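Local coordinates for protein major mite allergen Der p 23 (Dermatophagoides pteronyssinus, PDB 4ZCE) that is a secreted, peritrophin-like major house dust mite allergen that is bound by IgE and does not bind chitin in vitro, at residues 12-17 with 24-29. Sequence-based numbering, arbitrary orientation.
Sequences GYFADP and YICSNW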
loop_
_atom_site.group_PDB
_atom_site.type_symbol
_atom_site.label_atom_id
_atom_site.label_comp_id
_atom_site.label_asym_id
_atom_site.label_seq_id
_atom_site.Cartn_x
_atom_site.Cartn_y
_atom_site.Cartn_z
ATOM N N GLY A 12 -13.919 -2.603 1.036
ATOM C CA GLY A 12 -12.937 -3.501 1.599
ATOM C C GLY A 12 -11.651 -3.562 0.811
ATOM O O GLY A 12 -11.566 -3.053 -0.314
ATOM N N TYR A 13 -10.657 -4.186 1.433
ATOM C CA TYR A 13 -9.344 -4.411 0.855
ATOM C C TYR A 13 -9.134 -5.908 0.813
ATOM O O TYR A 13 -9.276 -6.580 1.839
ATOM C CB TYR A 13 -8.255 -3.787 1.733
ATOM C CG TYR A 13 -8.251 -2.281 1.713
ATOM C CD1 TYR A 13 -9.199 -1.556 2.426
ATOM C CD2 TYR A 13 -7.305 -1.583 0.982
ATOM C CE1 TYR A 13 -9.205 -0.165 2.393
ATOM C CE2 TYR A 13 -7.304 -0.192 0.942
ATOM C CZ TYR A 13 -8.251 0.505 1.650
ATOM O OH TYR A 13 -8.225 1.883 1.594
ATOM N N PHE A 14 -8.802 -6.430 -0.367
ATOM C CA PHE A 14 -8.730 -7.870 -0.584
ATOM C C PHE A 14 -7.495 -8.300 -1.337
ATOM O O PHE A 14 -6.990 -7.606 -2.213
ATOM C CB PHE A 14 -9.972 -8.342 -1.334
ATOM C CG PHE A 14 -11.244 -7.970 -0.639
ATOM C CD1 PHE A 14 -11.737 -8.759 0.378
ATOM C CD2 PHE A 14 -11.915 -6.807 -0.964
ATOM C CE1 PHE A 14 -12.894 -8.402 1.034
ATOM C CE2 PHE A 14 -13.066 -6.456 -0.309
ATOM C CZ PHE A 14 -13.549 -7.248 0.691
ATOM N N ALA A 15 -7.010 -9.475 -0.978
ATOM C CA ALA A 15 -5.850 -10.039 -1.621
ATOM C C ALA A 15 -6.099 -10.275 -3.100
ATOM O O ALA A 15 -7.227 -10.556 -3.523
ATOM C CB ALA A 15 -5.483 -11.334 -0.956
ATOM N N ASP A 16 -5.021 -10.169 -3.870
ATOM C CA ASP A 16 -4.992 -10.641 -5.244
ATOM C C ASP A 16 -4.420 -12.057 -5.220
ATOM O O ASP A 16 -3.223 -12.234 -5.017
ATOM C CB ASP A 16 -4.121 -9.724 -6.107
ATOM C CG ASP A 16 -4.063 -10.166 -7.554
ATOM O OD1 ASP A 16 -4.530 -11.285 -7.857
ATOM O OD2 ASP A 16 -3.541 -9.404 -8.393
ATOM N N PRO A 17 -5.264 -13.081 -5.447
ATOM C CA PRO A 17 -4.763 -14.462 -5.396
ATOM C C PRO A 17 -3.694 -14.795 -6.450
ATOM O O PRO A 17 -3.030 -15.828 -6.322
ATOM C CB PRO A 17 -6.030 -15.307 -5.621
ATOM C CG PRO A 17 -7.057 -14.367 -6.150
ATOM C CD PRO A 17 -6.724 -13.022 -5.628
ATOM N N TYR A 24 -6.908 -5.630 -4.160
ATOM C CA TYR A 24 -8.073 -4.960 -4.692
ATOM C C TYR A 24 -8.719 -4.085 -3.627
ATOM O O TYR A 24 -8.837 -4.476 -2.467
ATOM C CB TYR A 24 -9.098 -5.978 -5.206
ATOM C CG TYR A 24 -8.638 -6.735 -6.432
ATOM C CD1 TYR A 24 -8.047 -7.985 -6.310
ATOM C CD2 TYR A 24 -8.798 -6.206 -7.705
ATOM C CE1 TYR A 24 -7.627 -8.698 -7.434
ATOM C CE2 TYR A 24 -8.389 -6.910 -8.829
ATOM C CZ TYR A 24 -7.797 -8.152 -8.684
ATOM O OH TYR A 24 -7.387 -8.832 -9.817
ATOM N N ILE A 25 -9.150 -2.903 -4.034
ATOM C CA ILE A 25 -9.924 -2.038 -3.160
ATOM C C ILE A 25 -11.339 -1.976 -3.702
ATOM O O ILE A 25 -11.544 -1.671 -4.885
ATOM C CB ILE A 25 -9.339 -0.609 -3.077
ATOM C CG1 ILE A 25 -7.864 -0.656 -2.667
ATOM C CG2 ILE A 25 -10.149 0.213 -2.090
ATOM C CD1 ILE A 25 -7.174 0.712 -2.655
ATOM N N CYS A 26 -12.301 -2.300 -2.842
ATOM C CA CYS A 26 -13.712 -2.260 -3.203
ATOM C C CYS A 26 -14.373 -1.015 -2.624
ATOM O O CYS A 26 -14.181 -0.678 -1.456
ATOM C CB CYS A 26 -14.437 -3.518 -2.717
ATOM S SG CYS A 26 -13.973 -5.018 -3.649
ATOM N N SER A 27 -15.135 -0.337 -3.475
ATOM C CA SER A 27 -15.943 0.805 -3.072
ATOM C C SER A 27 -17.284 0.694 -3.803
ATOM O O SER A 27 -17.322 0.654 -5.040
ATOM C CB SER A 27 -15.219 2.100 -3.436
ATOM O OG SER A 27 -15.984 3.223 -3.038
ATOM N N ASN A 28 -18.367 0.637 -3.028
ATOM C CA ASN A 28 -19.704 0.401 -3.570
ATOM C C ASN A 28 -19.709 -0.802 -4.512
ATOM O O ASN A 28 -20.274 -0.751 -5.611
ATOM C CB ASN A 28 -20.250 1.651 -4.272
ATOM C CG ASN A 28 -20.548 2.778 -3.302
ATOM O OD1 ASN A 28 -20.925 2.534 -2.165
ATOM N ND2 ASN A 28 -20.380 4.016 -3.744
ATOM N N TRP A 29 -19.058 -1.877 -4.069
ATOM C CA TRP A 29 -19.012 -3.151 -4.799
ATOM C C TRP A 29 -18.233 -3.123 -6.120
ATOM O O TRP A 29 -18.248 -4.117 -6.861
ATOM C CB TRP A 29 -20.428 -3.715 -5.036
ATOM C CG TRP A 29 -21.214 -4.001 -3.756
ATOM C CD1 TRP A 29 -22.163 -3.204 -3.173
ATOM C CD2 TRP A 29 -21.098 -5.156 -2.918
ATOM N NE1 TRP A 29 -22.643 -3.794 -2.035
ATOM C CE2 TRP A 29 -22.010 -4.994 -1.852
ATOM C CE3 TRP A 29 -20.319 -6.317 -2.967
ATOM C CZ2 TRP A 29 -22.154 -5.943 -0.846
ATOM C CZ3 TRP A 29 -20.463 -7.257 -1.964
ATOM C CH2 TRP A 29 -21.374 -7.064 -0.919
HETATM O O HOH W 1 -6.409 -11.166 -9.780
#
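Segments 12-17 and 24-29 pair in the antiparallel β-hairpin of strands 12-15 and 22-27, part of the three-stranded sheet of this peritrophin-A (chitin-binding type-2) domain, within a region important for IgE binding. Four backbone hydrogen bonds tie them. C26 N meets G12 O almost straight on at 2.7 Å, whereas G12 N reaches C26 O at 3.2 Å from above the carbonyl plane. F14 N gives to Y24 O (2.9 Å) and Y24 N to F14 O (2.8 Å), both in plane. Glycine suits position 12: at phi 167° and psi 168° a CB would collide with the preceding carbonyl O and with F14 CZ.

Each face carries an apolar pair. Branched I25 lies alongside the flat Y13 ring, CG1 3.7 Å from Y13 CE2 and CG2 over one ring face, toward its rim. Opposite, C26 SG serves twice, in the disulfide with C7 and in an oblique sulfur-aromatic contact, 3.7 Å from F14 CE2.

At the turn end, D16 CB and CG pack on Y24 CE1. The carboxylate's two oxygens divide their partners: OD2 bonds H33 NE2, OD1 takes K18 N-H and a water (2.7 Å). That water's oxygen, in the Y24 ring plane, lies 2.5 Å from Y24 OH.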